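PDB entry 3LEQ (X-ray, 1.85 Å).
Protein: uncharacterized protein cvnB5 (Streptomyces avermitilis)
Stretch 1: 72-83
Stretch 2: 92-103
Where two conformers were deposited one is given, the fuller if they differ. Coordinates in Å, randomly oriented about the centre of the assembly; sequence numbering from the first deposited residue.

Stretch 1 72-83: ALIEMGKGYLIL
Stretch 2 (92-103) LVVLTRQGADVG

How does stretch 2 enter the sheet? Its strand 92-96 runs antiparallel to strand 80-83, at 166° with axes 4.8 Å apart at closest approach, both in extended conformation (phi near -90 to -130°, psi 125 to 165°). L92 O approaches L83 CA at 3.2 Å, a CA-H...O contact. V93 (chi1 t) pairs with L83 (t, t) at a non-hydrogen-bonded position, CA to CA 4.4 Å, and V93 CG2 packs 3.9 Å from L83 CD1.

Where do the backbones bond? V94 faces I82 (m, t) as a hydrogen-bonded pair, CA to CA 5.3 Å: I82 N donates to V94 O at 3.0 Å, and V94 N to I82 O at 2.9 Å. L95 (m, t) then pairs with L81 (t, t) without such bonds, CA to CA 4.8 Å. L95 and L81 share the face of V93 and L83, so L95 CD2 reaches L81 CB at 4.0 Å; V94 and I82 point to the other face.

What changes at T96? T96 N still donates to Y80 O at 2.9 Å, but the return bond goes to a side chain: with chi1 p, T96 OG1 accepts from Y80 N at 2.8 Å and itself donates to R97 O, also at 2.8 Å. G79 (phi 152°, psi -153°) sits tight here, its CA 3.4 Å from R97 O; an ideal CB would clash with T96 O and R97 O.

How does the chain return to Y80? A type II turn from R97 to A100, with G99 at phi 78°, psi 12°, leads through D101, the helix N-cap, to V102 (phi -59°, psi -40°; chi1 t). V102 CG2 lies over one face of the Y80 ring (chi1 m, chi2 -102°), 3.6 Å from its centroid, a CH-pi contact, while V102 CG1 meets L73 CD1 at 3.5 Å.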

# COMPACT_ATOMS: atom_id res chain seq x y z
N ALA A 72 7.42 1.13 -7.34
CA ALA A 72 8.24 2.22 -6.83
C ALA A 72 8.55 1.92 -5.38
O ALA A 72 7.74 1.33 -4.69
CB ALA A 72 7.52 3.54 -6.94
N LEU A 73 9.72 2.35 -4.94
CA LEU A 73 10.14 2.23 -3.55
C LEU A 73 10.83 3.55 -3.23
O LEU A 73 11.76 3.95 -3.94
CB LEU A 73 11.13 1.07 -3.42
CG LEU A 73 11.80 0.73 -2.09
CD1 LEU A 73 12.46 -0.61 -2.25
CD2 LEU A 73 12.84 1.76 -1.69
N ILE A 74 10.36 4.22 -2.19
CA ILE A 74 10.95 5.49 -1.76
C ILE A 74 11.28 5.28 -0.30
O ILE A 74 10.37 4.98 0.48
CB ILE A 74 9.96 6.66 -1.85
CG1 ILE A 74 9.17 6.67 -3.17
CG2 ILE A 74 10.66 7.98 -1.57
CD1 ILE A 74 9.99 6.79 -4.42
N GLU A 75 12.55 5.42 0.04
CA GLU A 75 13.02 5.39 1.42
C GLU A 75 13.24 6.81 1.92
O GLU A 75 13.90 7.62 1.26
CB GLU A 75 14.35 4.63 1.52
CG GLU A 75 14.96 4.62 2.93
CD GLU A 75 16.27 3.85 3.04
OE1 GLU A 75 16.71 3.61 4.17
OE2 GLU A 75 16.87 3.49 2.00
N MSE A 76 12.70 7.11 3.09
CA MSE A 76 12.97 8.36 3.77
C MSE A 76 13.28 8.08 5.23
O MSE A 76 13.42 6.91 5.61
CB MSE A 76 11.79 9.32 3.62
CG MSE A 76 10.43 8.66 3.68
SE MSE A 76 9.23 9.40 2.34
CE MSE A 76 7.78 8.09 2.44
N GLY A 77 13.43 9.13 6.04
CA GLY A 77 13.57 8.98 7.49
C GLY A 77 12.36 8.27 8.08
O GLY A 77 12.49 7.35 8.90
N LYS A 78 11.17 8.68 7.64
CA LYS A 78 9.89 8.16 8.14
C LYS A 78 9.83 6.62 8.15
O LYS A 78 9.44 6.02 9.16
CB LYS A 78 8.73 8.73 7.31
N GLY A 79 10.27 6.02 7.05
CA GLY A 79 10.06 4.60 6.72
C GLY A 79 10.07 4.55 5.19
O GLY A 79 10.70 5.40 4.55
N TYR A 80 9.39 3.57 4.59
CA TYR A 80 9.31 3.47 3.13
C TYR A 80 7.89 3.65 2.61
O TYR A 80 6.92 3.26 3.29
CB TYR A 80 9.73 2.08 2.63
CG TYR A 80 11.17 1.71 2.89
CD1 TYR A 80 12.12 1.78 1.87
CD2 TYR A 80 11.58 1.27 4.14
CE1 TYR A 80 13.44 1.43 2.10
CE2 TYR A 80 12.90 0.93 4.39
CZ TYR A 80 13.82 1.02 3.36
OH TYR A 80 15.13 0.67 3.60
N LEU A 81 7.78 4.19 1.40
CA LEU A 81 6.54 4.08 0.62
C LEU A 81 6.83 3.09 -0.49
O LEU A 81 7.81 3.25 -1.24
CB LEU A 81 6.15 5.44 0.02
CG LEU A 81 4.84 5.51 -0.78
CD1 LEU A 81 4.40 6.98 -0.90
CD2 LEU A 81 4.98 4.89 -2.20
N ILE A 82 6.02 2.05 -0.60
CA ILE A 82 6.26 1.04 -1.61
C ILE A 82 4.98 0.86 -2.41
O ILE A 82 3.90 0.74 -1.84
CB ILE A 82 6.72 -0.34 -1.01
CG1 ILE A 82 7.85 -0.17 0.01
CG2 ILE A 82 7.12 -1.35 -2.14
CD1 ILE A 82 8.21 -1.41 0.82
N LEU A 83 5.13 0.81 -3.72
CA LEU A 83 4.00 0.67 -4.62
C LEU A 83 4.26 -0.47 -5.60
O LEU A 83 5.35 -0.57 -6.14
CB LEU A 83 3.84 2.00 -5.37
CG LEU A 83 2.81 2.20 -6.47
CD1 LEU A 83 2.42 3.67 -6.49
CD2 LEU A 83 3.35 1.76 -7.84
N LEU A 92 -1.12 -1.52 -5.40
CA LEU A 92 -1.09 -1.64 -3.95
C LEU A 92 -0.03 -0.68 -3.43
O LEU A 92 1.12 -0.65 -3.96
CB LEU A 92 -0.70 -3.09 -3.56
CG LEU A 92 -0.46 -3.36 -2.06
CD1 LEU A 92 -1.76 -3.17 -1.24
CD2 LEU A 92 0.11 -4.79 -1.87
N VAL A 93 -0.38 0.10 -2.41
CA VAL A 93 0.56 1.07 -1.89
C VAL A 93 0.64 0.88 -0.39
O VAL A 93 -0.37 0.82 0.28
CB VAL A 93 0.15 2.53 -2.19
CG1 VAL A 93 1.23 3.49 -1.73
CG2 VAL A 93 -0.18 2.74 -3.70
N VAL A 94 1.85 0.79 0.14
CA VAL A 94 2.05 0.54 1.56
C VAL A 94 2.96 1.60 2.16
O VAL A 94 3.90 2.05 1.49
CB VAL A 94 2.67 -0.88 1.76
CG1 VAL A 94 3.45 -0.99 3.07
CG2 VAL A 94 1.57 -1.96 1.70
N LEU A 95 2.69 1.96 3.42
CA LEU A 95 3.61 2.76 4.24
C LEU A 95 4.18 1.85 5.33
O LEU A 95 3.43 1.19 6.06
CB LEU A 95 2.93 3.98 4.86
CG LEU A 95 2.57 5.15 3.92
CD1 LEU A 95 1.72 6.17 4.65
CD2 LEU A 95 3.82 5.81 3.30
N THR A 96 5.51 1.80 5.42
CA THR A 96 6.18 1.05 6.49
C THR A 96 6.59 1.95 7.66
O THR A 96 6.66 3.18 7.53
CB THR A 96 7.46 0.36 5.98
OG1 THR A 96 8.53 1.31 5.94
CG2 THR A 96 7.24 -0.27 4.59
N ARG A 97 6.89 1.31 8.79
CA ARG A 97 7.51 1.95 9.94
C ARG A 97 8.99 2.18 9.62
O ARG A 97 9.47 1.76 8.56
CB ARG A 97 7.36 1.05 11.18
N GLN A 98 9.70 2.84 10.53
CA GLN A 98 11.11 3.14 10.33
C GLN A 98 11.96 1.89 10.53
O GLN A 98 11.74 1.12 11.47
CB GLN A 98 11.57 4.26 11.28
N GLY A 99 12.92 1.69 9.64
CA GLY A 99 13.87 0.59 9.76
C GLY A 99 13.35 -0.78 9.33
O GLY A 99 13.99 -1.80 9.60
N ALA A 100 12.19 -0.80 8.67
CA ALA A 100 11.59 -2.03 8.15
C ALA A 100 12.52 -2.76 7.18
O ALA A 100 13.31 -2.14 6.47
CB ALA A 100 10.26 -1.72 7.46
N ASP A 101 12.43 -4.09 7.15
CA ASP A 101 13.16 -4.88 6.16
C ASP A 101 12.36 -4.88 4.87
O ASP A 101 11.28 -5.50 4.80
CB ASP A 101 13.42 -6.31 6.66
CG ASP A 101 14.42 -7.06 5.78
OD1 ASP A 101 15.45 -7.51 6.32
OD2 ASP A 101 14.20 -7.21 4.57
N VAL A 102 12.89 -4.21 3.84
CA VAL A 102 12.19 -4.09 2.55
C VAL A 102 11.87 -5.43 1.90
O VAL A 102 10.81 -5.61 1.31
CB VAL A 102 13.00 -3.28 1.53
CG1 VAL A 102 12.20 -3.13 0.23
CG2 VAL A 102 13.35 -1.95 2.07
N GLY A 103 12.82 -6.37 1.99
CA GLY A 103 12.63 -7.72 1.48
C GLY A 103 11.44 -8.43 2.10
O GLY A 103 10.66 -9.08 1.39